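Local coordinates for aminotransferase class-III (Ochrobactrum anthropi, PDB 5GHG), which probably transfers amino groups between amines and carbonyl compounds as a class-III omega-transaminase, using a pyridoxal-phosphate cofactor held here in its aminated form, at residues Asp38-Glu43 with Arg49-Met54; Arg132-Ala135 with Arg141-Ile144; Glu189-Glu194 with Ala200-Asp205. The protein carries 1 engineered substitution. One frame throughout, in Å; residues are numbered along the deposited sequence.

In the fold
The three contacts follow one another along the chain without touching, and no helix or strand is shared between them. Contact 1 lies on the opposite side of the chain's centre from the other two and joins neighbouring strands of a sheet. It is partly buried: backbone bonds and apolar side chains form its body, and charges gather at one border. Contact 2, also partly buried, ties the end of a helix to the approach to a strand of the other large sheet, through two polar bonds. Contact 3 is a surface contact, built round one arginine. Contacts 1 and 2 both reach the second subunit, whereas no other chain of the assembly touches contact 3.

Contact 1 of 3, residues Asp38-Glu43 with Arg49-Met54; sequences DGIYVE and RYIEAM
Strands 41-44 and 49-52 pair here as an antiparallel beta hairpin within a mixed sheet. Val-42 and Tyr-50 form a hydrogen-bonded pair, with Val-42 N reaching Tyr-50 O at 3.0 Å and Tyr-50 N returning to Val-42 O at 2.9 Å. Tyr-41 with Ile-51 and Glu-43 with Arg-49 are the flanking non-hydrogen-bonded pairs. Beyond them Glu-52 N donates to the carbonyl of Ile-40, within the type II' turn Asp-38 to Tyr-41.

On the face bearing Tyr-41, Ile-51 lays CG1 alongside the ring, 3.7 Å from Tyr-41 CE1, while Ile-40 CD1 meets Ile-51 CG2. Arg-49 bends at chi3 (64°), carrying its guanidinium back over Tyr-41 CB. The two acids approach that group at its edge: Arg-49 NH1 bonds Asp-38 OD2 at 3.0 Å, on the anti side and well out of the carboxylate plane, and Glu-43 OE1 makes a longer salt bridge at 3.7 Å from Arg-49 NH2. On the other face Val-42 CG2 packs on Glu-52 CG; the Glu-52 carboxylate goes on to Tyr-83 of the second subunit.

Strand 32-38 flanks the hairpin beside 41-44, strand 414-419 lies beside 49-52, and helix 433-455 packs on Ile-40 and Ile-51.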
ATOM      1  N   ASP B  38      -1.562   8.170 -24.845  1.00  6.20           N
ATOM      2  CA  ASP B  38      -2.533   8.300 -25.929  1.00  7.17           C
ATOM      3  C   ASP B  38      -2.908   6.896 -26.393  1.00  6.38           C
ATOM      4  O   ASP B  38      -2.154   6.278 -27.152  1.00  4.64           O
ATOM      5  CB  ASP B  38      -1.926   9.140 -27.064  1.00 13.17           C
ATOM      6  CG  ASP B  38      -2.737   9.089 -28.342  1.00 19.35           C
ATOM      7  OD1 ASP B  38      -3.935   8.803 -28.282  1.00 26.53           O
ATOM      8  OD2 ASP B  38      -2.158   9.368 -29.412  1.00 32.88           O
ATOM      9  N   GLY B  39      -4.070   6.409 -25.954  1.00  6.72           N
ATOM     10  CA  GLY B  39      -4.486   5.071 -26.346  1.00  6.22           C
ATOM     11  C   GLY B  39      -3.475   4.033 -25.883  1.00  3.82           C
ATOM     12  O   GLY B  39      -3.139   3.952 -24.691  1.00  2.62           O
ATOM     13  N   ILE B  40      -2.962   3.221 -26.809  1.00  2.52           N
ATOM     14  CA  ILE B  40      -1.977   2.213 -26.424  1.00  2.15           C
ATOM     15  C   ILE B  40      -0.558   2.774 -26.361  1.00  3.46           C
ATOM     16  O   ILE B  40       0.370   2.021 -26.047  1.00  3.13           O
ATOM     17  CB  ILE B  40      -1.949   0.989 -27.360  1.00  3.32           C
ATOM     18  CG1 ILE B  40      -1.387   1.353 -28.739  1.00  3.94           C
ATOM     19  CG2 ILE B  40      -3.352   0.352 -27.448  1.00  3.36           C
ATOM     20  CD1 ILE B  40      -1.020   0.113 -29.591  1.00  6.50           C
ATOM     21  N   TYR B  41      -0.377   4.062 -26.641  1.00  2.16           N
ATOM     22  CA  TYR B  41       0.943   4.669 -26.754  1.00  4.54           C
ATOM     23  C   TYR B  41       1.268   5.554 -25.557  1.00  3.91           C
ATOM     24  O   TYR B  41       0.382   6.149 -24.934  1.00  2.62           O
ATOM     25  CB  TYR B  41       1.062   5.532 -28.025  1.00  5.18           C
ATOM     26  CG  TYR B  41       0.608   4.836 -29.298  1.00  7.49           C
ATOM     27  CD1 TYR B  41       1.473   4.018 -30.017  1.00  7.75           C
ATOM     28  CD2 TYR B  41      -0.674   5.028 -29.789  1.00  6.92           C
ATOM     29  CE1 TYR B  41       1.049   3.374 -31.198  1.00 10.87           C
ATOM     30  CE2 TYR B  41      -1.113   4.390 -30.951  1.00 10.77           C
ATOM     31  CZ  TYR B  41      -0.247   3.570 -31.650  1.00 12.40           C
ATOM     32  OH  TYR B  41      -0.701   2.948 -32.802  1.00 13.97           O
ATOM     33  N   VAL B  42       2.557   5.663 -25.260  1.00  2.07           N
ATOM     34  CA  VAL B  42       3.077   6.665 -24.362  1.00  2.28           C
ATOM     35  C   VAL B  42       4.195   7.395 -25.089  1.00  3.69           C
ATOM     36  O   VAL B  42       4.777   6.894 -26.054  1.00  3.09           O
ATOM     37  CB  VAL B  42       3.602   6.087 -23.025  1.00  2.79           C
ATOM     38  CG1 VAL B  42       2.465   5.480 -22.212  1.00  3.81           C
ATOM     39  CG2 VAL B  42       4.682   5.070 -23.255  1.00  3.54           C
ATOM     40  N   GLU B  43       4.494   8.589 -24.604  1.00  3.96           N
ATOM     41  CA  GLU B  43       5.497   9.459 -25.202  1.00  5.14           C
ATOM     42  C   GLU B  43       6.432   9.932 -24.087  1.00  4.68           C
ATOM     43  O   GLU B  43       5.964  10.383 -23.044  1.00  5.11           O
ATOM     44  CB  GLU B  43       4.805  10.609 -25.907  1.00  8.64           C
ATOM     45  CG  GLU B  43       5.670  11.732 -26.374  1.00 11.98           C
ATOM     46  CD  GLU B  43       4.829  12.861 -26.985  1.00 25.17           C
ATOM     47  OE1 GLU B  43       3.887  12.548 -27.757  1.00 25.85           O
ATOM     48  OE2 GLU B  43       5.095  14.034 -26.654  1.00 33.17           O
ATOM     49  N   ARG B  49       7.634   8.213 -29.206  1.00  6.79           N
ATOM     50  CA  ARG B  49       6.419   7.458 -28.909  1.00  9.22           C
ATOM     51  C   ARG B  49       6.671   5.955 -28.949  1.00  5.56           C
ATOM     52  O   ARG B  49       7.485   5.462 -29.730  1.00  4.99           O
ATOM     53  CB  ARG B  49       5.297   7.830 -29.875  1.00 12.28           C
ATOM     54  CG  ARG B  49       4.784   9.249 -29.630  1.00 15.67           C
ATOM     55  CD  ARG B  49       3.911   9.745 -30.778  1.00 21.78           C
ATOM     56  NE  ARG B  49       2.693   8.954 -30.927  1.00 22.14           N
ATOM     57  CZ  ARG B  49       1.600   9.112 -30.190  1.00 24.64           C
ATOM     58  NH1 ARG B  49       0.530   8.362 -30.421  1.00 26.80           N
ATOM     59  NH2 ARG B  49       1.577  10.003 -29.220  1.00 26.32           N
ATOM     60  N   TYR B  50       5.964   5.227 -28.088  1.00  3.99           N
ATOM     61  CA  TYR B  50       6.113   3.781 -27.959  1.00  3.83           C
ATOM     62  C   TYR B  50       4.756   3.123 -27.820  1.00  4.74           C
ATOM     63  O   TYR B  50       3.856   3.675 -27.173  1.00  3.46           O
ATOM     64  CB  TYR B  50       6.912   3.398 -26.711  1.00  4.06           C
ATOM     65  CG  TYR B  50       8.203   4.143 -26.513  1.00  5.24           C
ATOM     66  CD1 TYR B  50       8.211   5.419 -25.949  1.00  5.08           C
ATOM     67  CD2 TYR B  50       9.413   3.571 -26.881  1.00  5.61           C
ATOM     68  CE1 TYR B  50       9.400   6.105 -25.755  1.00  7.42           C
ATOM     69  CE2 TYR B  50      10.607   4.250 -26.695  1.00  7.68           C
ATOM     70  CZ  TYR B  50      10.592   5.512 -26.125  1.00  8.47           C
ATOM     71  OH  TYR B  50      11.763   6.181 -25.934  1.00 11.08           O
ATOM     72  N   ILE B  51       4.621   1.930 -28.389  1.00  3.54           N
ATOM     73  CA  ILE B  51       3.539   1.040 -28.003  1.00  3.23           C
ATOM     74  C   ILE B  51       3.835   0.538 -26.584  1.00  4.60           C
ATOM     75  O   ILE B  51       4.902  -0.026 -26.331  1.00  4.31           O
ATOM     76  CB  ILE B  51       3.405  -0.137 -28.971  1.00  4.21           C
ATOM     77  CG1 ILE B  51       2.949   0.343 -30.345  1.00  5.55           C
ATOM     78  CG2 ILE B  51       2.463  -1.213 -28.376  1.00  4.00           C
ATOM     79  CD1 ILE B  51       2.908  -0.764 -31.405  1.00  6.25           C
ATOM     80  N   GLU B  52       2.899   0.771 -25.663  1.00  3.37           N
ATOM     81  CA  GLU B  52       3.031   0.240 -24.306  1.00  5.99           C
ATOM     82  C   GLU B  52       2.482  -1.185 -24.321  1.00  4.49           C
ATOM     83  O   GLU B  52       1.329  -1.465 -23.961  1.00  4.60           O
ATOM     84  CB  GLU B  52       2.337   1.138 -23.287  1.00  5.41           C
ATOM     85  CG  GLU B  52       3.275   1.614 -22.134  1.00  9.36           C
ATOM     86  CD  GLU B  52       3.832   0.458 -21.301  1.00  6.78           C
ATOM     87  OE1 GLU B  52       3.304  -0.672 -21.421  1.00 10.42           O
ATOM     88  OE2 GLU B  52       4.813   0.655 -20.536  1.00  9.48           O
ATOM     89  N   ALA B  53       3.324  -2.102 -24.780  1.00  3.87           N
ATOM     90  CA  ALA B  53       2.903  -3.466 -24.972  1.00  4.96           C
ATOM     91  C   ALA B  53       2.719  -4.199 -23.647  1.00  4.96           C
ATOM     92  O   ALA B  53       2.255  -5.342 -23.656  1.00  4.44           O
ATOM     93  CB  ALA B  53       3.889  -4.213 -25.863  1.00  5.17           C
ATOM     94  N   MET B  54       3.074  -3.569 -22.528  1.00  4.21           N
ATOM     95  CA  MET B  54       2.831  -4.113 -21.196  1.00  3.97           C
ATOM     96  C   MET B  54       1.661  -3.445 -20.486  1.00  5.23           C
ATOM     97  O   MET B  54       1.373  -3.803 -19.337  1.00  4.86           O
ATOM     98  CB  MET B  54       4.087  -3.961 -20.321  1.00  7.50           C
ATOM     99  CG  MET B  54       5.283  -4.761 -20.798  1.00 10.25           C
ATOM    100  SD  MET B  54       4.854  -6.492 -20.816  1.00 16.28           S
ATOM    101  CE  MET B  54       4.643  -6.812 -19.061  1.00 10.61           C
TER

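Contact 2 of 3, residues Arg132-Ala135 with Arg141-Ile144; sequences RSNA and RKKI
Ser-133 and Asn-134, in the last turn of helix 118-135, meet Arg-141 and Lys-142 on the way into strand 143-147, a helix-to-strand connection leading into the large mixed sheet of the PLP-dependent aminotransferase fold. Two hydrogen bonds carry the contact, one to a backbone carbonyl and one between side chains.

The first is given by Ser-133. Its hydroxyl donates to Arg-141 O, with Ser-133 OG 2.7 Å from that oxygen and lying in the carbonyl plane. Ser-133 OG stands beside its own backbone N (chi1 -74°), on the flank of the helix that faces the incoming chain; its single proton is directed mainly to Arg-141 O, with Ile-129 O, one turn back, a weak second acceptor. The next carbonyl, Lys-142 O, is taken by the indole NE1 of Trp-130, from the same helix, so two successive peptide oxygens ahead of the strand are bonded to this helix.

The Arg-141 side chain turns to other partners: NH1 donates to Ile-219 O, and NE forms a salt bridge with Glu-138.

Lys-142 runs back toward the helix, bent at chi2 (-70°) and again at chi4. Its CE passes 3.8 Å from Ser-133 CB, a carbon-to-carbon touch beside the polar bonds. The buried ammonium is shared: besides Asn-134 OD1 it bonds Pro-139 O in the connecting loop and makes a salt bridge to Asp-172 of the second subunit. Asn-134 ND2 likewise bonds Ser-170 O and Asp-172 of that subunit, so the amide is held at both ends and the contact belongs to the dimer interface. Lys-142 NZ reaches Asn-134 OD1 at 2.8 Å, tilted 34° from the carbonyl plane of the amide.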
ATOM      1  N   ARG B 132      -9.701 -16.063  11.203  1.00  2.59           N
ATOM      2  CA  ARG B 132     -10.782 -17.009  10.991  1.00  5.07           C
ATOM      3  C   ARG B 132     -10.468 -18.381  11.612  1.00  3.72           C
ATOM      4  O   ARG B 132     -11.333 -18.995  12.237  1.00  3.49           O
ATOM      5  CB  ARG B 132     -11.041 -17.142   9.489  1.00  3.73           C
ATOM      6  CG  ARG B 132     -12.123 -18.120   9.100  1.00  6.33           C
ATOM      7  CD  ARG B 132     -12.286 -18.204   7.585  1.00  7.08           C
ATOM      8  NE  ARG B 132     -13.282 -19.191   7.194  1.00  7.12           N
ATOM      9  CZ  ARG B 132     -13.044 -20.489   7.045  1.00  8.04           C
ATOM     10  NH1 ARG B 132     -11.830 -20.984   7.249  1.00  5.69           N
ATOM     11  NH2 ARG B 132     -14.022 -21.299   6.688  1.00  9.42           N
ATOM     12  N   SER B 133      -9.245 -18.871  11.433  1.00  3.36           N
ATOM     13  CA  SER B 133      -8.873 -20.153  12.036  1.00  4.52           C
ATOM     14  C   SER B 133      -8.925 -20.068  13.567  1.00  4.06           C
ATOM     15  O   SER B 133      -9.311 -21.030  14.234  1.00  4.46           O
ATOM     16  CB  SER B 133      -7.499 -20.588  11.565  1.00  4.68           C
ATOM     17  OG  SER B 133      -7.554 -21.043  10.227  1.00  6.76           O
ATOM     18  N   ASN B 134      -8.533 -18.924  14.128  1.00  3.76           N
ATOM     19  CA  ASN B 134      -8.667 -18.730  15.576  1.00  4.78           C
ATOM     20  C   ASN B 134     -10.139 -18.723  15.999  1.00  5.61           C
ATOM     21  O   ASN B 134     -10.498 -19.335  16.996  1.00  5.50           O
ATOM     22  CB  ASN B 134      -7.983 -17.451  16.014  1.00  4.34           C
ATOM     23  CG  ASN B 134      -6.481 -17.575  16.018  1.00  4.91           C
ATOM     24  OD1 ASN B 134      -5.939 -18.665  16.261  1.00  3.89           O
ATOM     25  ND2 ASN B 134      -5.787 -16.473  15.748  1.00  5.31           N
ATOM     26  N   ALA B 135     -10.988 -18.035  15.248  1.00  3.17           N
ATOM     27  CA  ALA B 135     -12.422 -18.037  15.555  1.00  7.36           C
ATOM     28  C   ALA B 135     -13.018 -19.450  15.471  1.00  6.48           C
ATOM     29  O   ALA B 135     -13.947 -19.776  16.223  1.00  4.78           O
ATOM     30  CB  ALA B 135     -13.171 -17.115  14.611  1.00  5.92           C
ATOM     31  N   ARG B 141      -4.120 -24.135  12.221  1.00  4.57           N
ATOM     32  CA  ARG B 141      -4.403 -24.076  10.779  1.00  5.70           C
ATOM     33  C   ARG B 141      -4.079 -22.662  10.290  1.00  4.22           C
ATOM     34  O   ARG B 141      -4.944 -21.804  10.157  1.00  3.30           O
ATOM     35  CB  ARG B 141      -5.834 -24.476  10.454  1.00  5.94           C
ATOM     36  CG  ARG B 141      -6.016 -24.740   8.964  1.00  8.52           C
ATOM     37  CD  ARG B 141      -7.457 -25.042   8.573  1.00 12.51           C
ATOM     38  NE  ARG B 141      -7.877 -26.353   9.033  1.00 12.49           N
ATOM     39  CZ  ARG B 141      -7.586 -27.497   8.428  1.00 14.23           C
ATOM     40  NH1 ARG B 141      -6.861 -27.502   7.321  1.00 14.13           N
ATOM     41  NH2 ARG B 141      -8.011 -28.648   8.940  1.00 16.39           N
ATOM     42  N   LYS B 142      -2.788 -22.431  10.057  1.00  2.33           N
ATOM     43  CA  LYS B 142      -2.274 -21.102   9.780  1.00  2.46           C
ATOM     44  C   LYS B 142      -1.316 -21.043   8.595  1.00  3.92           C
ATOM     45  O   LYS B 142      -0.967 -19.942   8.167  1.00  3.56           O
ATOM     46  CB  LYS B 142      -1.556 -20.540  11.011  1.00  2.81           C
ATOM     47  CG  LYS B 142      -2.394 -20.553  12.298  1.00  4.14           C
ATOM     48  CD  LYS B 142      -3.524 -19.532  12.241  1.00  3.27           C
ATOM     49  CE  LYS B 142      -4.426 -19.547  13.490  1.00  4.69           C
ATOM     50  NZ  LYS B 142      -3.690 -19.278  14.758  1.00  3.86           N
ATOM     51  N   LYS B 143      -0.889 -22.174   8.049  1.00  2.02           N
ATOM     52  CA  LYS B 143       0.128 -22.138   7.002  1.00  3.51           C
ATOM     53  C   LYS B 143      -0.527 -21.838   5.652  1.00  2.00           C
ATOM     54  O   LYS B 143      -1.654 -22.264   5.370  1.00  2.00           O
ATOM     55  CB  LYS B 143       0.885 -23.467   6.951  1.00  2.71           C
ATOM     56  CG  LYS B 143       1.708 -23.761   8.234  1.00  4.16           C
ATOM     57  CD  LYS B 143       2.256 -25.184   8.235  1.00  5.15           C
ATOM     58  CE  LYS B 143       2.918 -25.577   9.544  1.00  6.40           C
ATOM     59  NZ  LYS B 143       3.108 -27.062   9.612  1.00  7.08           N
ATOM     60  N   ILE B 144       0.194 -21.103   4.817  1.00  2.72           N
ATOM     61  CA  ILE B 144      -0.263 -20.751   3.486  1.00  2.00           C
ATOM     62  C   ILE B 144       0.739 -21.326   2.514  1.00  2.89           C
ATOM     63  O   ILE B 144       1.947 -21.095   2.664  1.00  2.41           O
ATOM     64  CB  ILE B 144      -0.364 -19.226   3.281  1.00  3.05           C
ATOM     65  CG1 ILE B 144      -1.067 -18.529   4.461  1.00  3.81           C
ATOM     66  CG2 ILE B 144      -0.977 -18.900   1.904  1.00  2.00           C
ATOM     67  CD1 ILE B 144      -2.518 -18.766   4.542  1.00  3.95           C
TER

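Contact 3 of 3, residues Glu189-Glu194 with Ala200-Asp205; sequences EGQAGE and ATRLAD
From Glu-189, the last residue of helix 186-189, the chain runs through an irregular loop to Glu-194, ahead of helix 196-214, and Ala-200 to Asp-205 is regular helix within the latter. It is a helix-loop-helix connection in which Gly-190 is the first residue to leave helical geometry and Gln-191 to Glu-194 make a type II beta turn, closed by Glu-194 N to Gln-191 O. Gly-193 takes the positive phi of that turn (77°). The backbones stay well apart, with 9.3 Å between Gly-190 CA and Ala-200 CA, and the two segments are joined through the Arg-202 side chain, which meets side chains and one backbone carbonyl of the loop.

The Arg-202 chain bends at chi3 (66°), setting the guanidinium against the carboxylate of Glu-194 with the two planes nearly coplanar. The grip is side-on and bidentate: Arg-202 NE bonds Glu-194 OE1 at 2.9 Å, and Arg-202 NH1 bonds Glu-194 OE2 at 3.0 Å, each oxygen using its syn lone pair. Glu-194 OE2 takes a second bond, from Gln-191 N at 2.8 Å on its anti side, somewhat out of the carboxylate plane, so the acid both pairs with the helix and ties together its own turn. Arg-202 NH1 also makes a weak bond to Glu-189 O at the end of the preceding helix.

One face of the guanidinium is covered by the amide of Gln-191, stacked almost parallel to it. The stack occupies a face, while the Glu-194 carboxylate and Glu-189 O meet the guanidinium at its edge. Arg-202 NH2 forms a salt bridge with Glu-206 one turn along the helix, and a water that it bonds at 2.9 Å donates in turn to Glu-189 OE2. At the stacked face, Gln-191 NE2 sits over the centre of the guanidinium, 3.5 Å from Arg-202 CZ.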
ATOM      1  N   GLU B 189      10.595 -27.105 -16.063  1.00  7.79           N
ATOM      2  CA  GLU B 189      10.548 -28.044 -14.945  1.00  8.23           C
ATOM      3  C   GLU B 189      10.269 -29.472 -15.354  1.00  9.75           C
ATOM      4  O   GLU B 189      10.513 -30.375 -14.552  1.00 10.52           O
ATOM      5  CB  GLU B 189       9.485 -27.611 -13.917  1.00  8.74           C
ATOM      6  CG  GLU B 189       9.770 -26.271 -13.249  1.00  9.46           C
ATOM      7  CD  GLU B 189      10.878 -26.366 -12.236  1.00 17.57           C
ATOM      8  OE1 GLU B 189      11.428 -25.309 -11.861  1.00 21.13           O
ATOM      9  OE2 GLU B 189      11.189 -27.502 -11.805  1.00 16.97           O
ATOM     10  N   GLY B 190       9.745 -29.702 -16.551  1.00  7.15           N
ATOM     11  CA  GLY B 190       9.422 -31.059 -16.962  1.00  8.01           C
ATOM     12  C   GLY B 190      10.683 -31.890 -17.089  1.00 13.83           C
ATOM     13  O   GLY B 190      11.728 -31.402 -17.500  1.00  9.35           O
ATOM     14  N   GLN B 191      10.581 -33.155 -16.712  1.00 12.62           N
ATOM     15  CA  GLN B 191      11.740 -34.037 -16.754  1.00 13.89           C
ATOM     16  C   GLN B 191      11.828 -34.702 -18.119  1.00 15.74           C
ATOM     17  O   GLN B 191      10.891 -34.645 -18.931  1.00 13.08           O
ATOM     18  CB  GLN B 191      11.650 -35.057 -15.618  1.00 14.20           C
ATOM     19  CG  GLN B 191      11.660 -34.378 -14.254  1.00 17.35           C
ATOM     20  CD  GLN B 191      11.245 -35.295 -13.109  1.00 18.36           C
ATOM     21  OE1 GLN B 191      10.712 -36.385 -13.314  1.00 18.61           O
ATOM     22  NE2 GLN B 191      11.472 -34.835 -11.889  1.00 21.78           N
ATOM     23  N   ALA B 192      12.974 -35.313 -18.398  1.00 16.96           N
ATOM     24  CA  ALA B 192      13.125 -36.019 -19.666  1.00 18.05           C
ATOM     25  C   ALA B 192      12.046 -37.094 -19.787  1.00 15.70           C
ATOM     26  O   ALA B 192      11.845 -37.897 -18.868  1.00 20.40           O
ATOM     27  CB  ALA B 192      14.520 -36.640 -19.784  1.00 22.36           C
ATOM     28  N   GLY B 193      11.334 -37.079 -20.912  1.00 16.60           N
ATOM     29  CA  GLY B 193      10.311 -38.077 -21.174  1.00 19.44           C
ATOM     30  C   GLY B 193       8.996 -37.878 -20.437  1.00 17.84           C
ATOM     31  O   GLY B 193       8.115 -38.725 -20.541  1.00 16.72           O
ATOM     32  N   GLU B 194       8.841 -36.777 -19.710  1.00 15.15           N
ATOM     33  CA  GLU B 194       7.593 -36.479 -19.015  1.00 11.50           C
ATOM     34  C   GLU B 194       6.686 -35.674 -19.942  1.00  7.98           C
ATOM     35  O   GLU B 194       7.144 -34.716 -20.573  1.00  8.86           O
ATOM     36  CB  GLU B 194       7.921 -35.696 -17.734  1.00 12.29           C
ATOM     37  CG  GLU B 194       6.765 -35.348 -16.843  1.00 10.84           C
ATOM     38  CD  GLU B 194       7.244 -34.782 -15.497  1.00 11.60           C
ATOM     39  OE1 GLU B 194       6.772 -35.263 -14.433  1.00  9.00           O
ATOM     40  OE2 GLU B 194       8.104 -33.882 -15.509  1.00  7.05           O
ATOM     41  N   ALA B 200       1.725 -32.288 -14.706  1.00  2.96           N
ATOM     42  CA  ALA B 200       0.648 -31.797 -13.857  1.00  4.21           C
ATOM     43  C   ALA B 200       0.333 -32.785 -12.743  1.00  5.52           C
ATOM     44  O   ALA B 200       0.131 -32.397 -11.580  1.00  4.43           O
ATOM     45  CB  ALA B 200      -0.588 -31.518 -14.693  1.00  4.42           C
ATOM     46  N   THR B 201       0.278 -34.066 -13.077  1.00  4.06           N
ATOM     47  CA  THR B 201       0.098 -35.088 -12.056  1.00  5.47           C
ATOM     48  C   THR B 201       1.210 -35.025 -11.021  1.00  5.34           C
ATOM     49  O   THR B 201       0.952 -35.089  -9.809  1.00  4.67           O
ATOM     50  CB  THR B 201       0.020 -36.471 -12.715  1.00  5.72           C
ATOM     51  OG1 THR B 201      -1.201 -36.574 -13.436  1.00  6.91           O
ATOM     52  CG2 THR B 201       0.094 -37.593 -11.670  1.00  9.67           C
ATOM     53  N   ARG B 202       2.464 -34.894 -11.467  1.00  5.42           N
ATOM     54  CA  ARG B 202       3.563 -34.837 -10.515  1.00  5.27           C
ATOM     55  C   ARG B 202       3.454 -33.600  -9.609  1.00  6.13           C
ATOM     56  O   ARG B 202       3.766 -33.676  -8.415  1.00  5.04           O
ATOM     57  CB  ARG B 202       4.919 -34.847 -11.229  1.00  6.28           C
ATOM     58  CG  ARG B 202       6.079 -34.611 -10.276  1.00  6.29           C
ATOM     59  CD  ARG B 202       7.440 -35.000 -10.854  1.00  7.78           C
ATOM     60  NE  ARG B 202       7.844 -34.162 -11.988  1.00  8.66           N
ATOM     61  CZ  ARG B 202       8.523 -33.031 -11.889  1.00 11.16           C
ATOM     62  NH1 ARG B 202       8.877 -32.361 -12.990  1.00 10.34           N
ATOM     63  NH2 ARG B 202       8.849 -32.555 -10.695  1.00  8.86           N
ATOM     64  N   LEU B 203       3.037 -32.459 -10.158  1.00  5.29           N
ATOM     65  CA  LEU B 203       2.910 -31.261  -9.333  1.00  4.80           C
ATOM     66  C   LEU B 203       1.830 -31.429  -8.264  1.00  5.82           C
ATOM     67  O   LEU B 203       2.010 -31.004  -7.117  1.00  4.21           O
ATOM     68  CB  LEU B 203       2.588 -30.032 -10.202  1.00  4.91           C
ATOM     69  CG  LEU B 203       3.702 -29.505 -11.100  1.00  5.57           C
ATOM     70  CD1 LEU B 203       3.128 -28.668 -12.228  1.00  6.57           C
ATOM     71  CD2 LEU B 203       4.686 -28.704 -10.295  1.00  7.50           C
ATOM     72  N   ALA B 204       0.698 -32.027  -8.622  1.00  5.35           N
ATOM     73  CA  ALA B 204      -0.346 -32.270  -7.629  1.00  7.30           C
ATOM     74  C   ALA B 204       0.121 -33.268  -6.562  1.00  7.25           C
ATOM     75  O   ALA B 204      -0.229 -33.125  -5.386  1.00  6.57           O
ATOM     76  CB  ALA B 204      -1.629 -32.763  -8.294  1.00  5.48           C
ATOM     77  N   ASP B 205       0.898 -34.273  -6.962  1.00  6.59           N
ATOM     78  CA  ASP B 205       1.445 -35.237  -6.002  1.00  7.78           C
ATOM     79  C   ASP B 205       2.434 -34.573  -5.053  1.00  6.53           C
ATOM     80  O   ASP B 205       2.440 -34.858  -3.853  1.00  5.82           O
ATOM     81  CB  ASP B 205       2.142 -36.383  -6.726  1.00  8.11           C
ATOM     82  CG  ASP B 205       1.171 -37.327  -7.414  1.00 19.65           C
ATOM     83  OD1 ASP B 205      -0.048 -37.230  -7.170  1.00 22.52           O
ATOM     84  OD2 ASP B 205       1.647 -38.162  -8.222  1.00 29.28           O
TER
HETATM   85  O   HOH W   1       9.519 -29.743 -11.080  1.00 17.25           O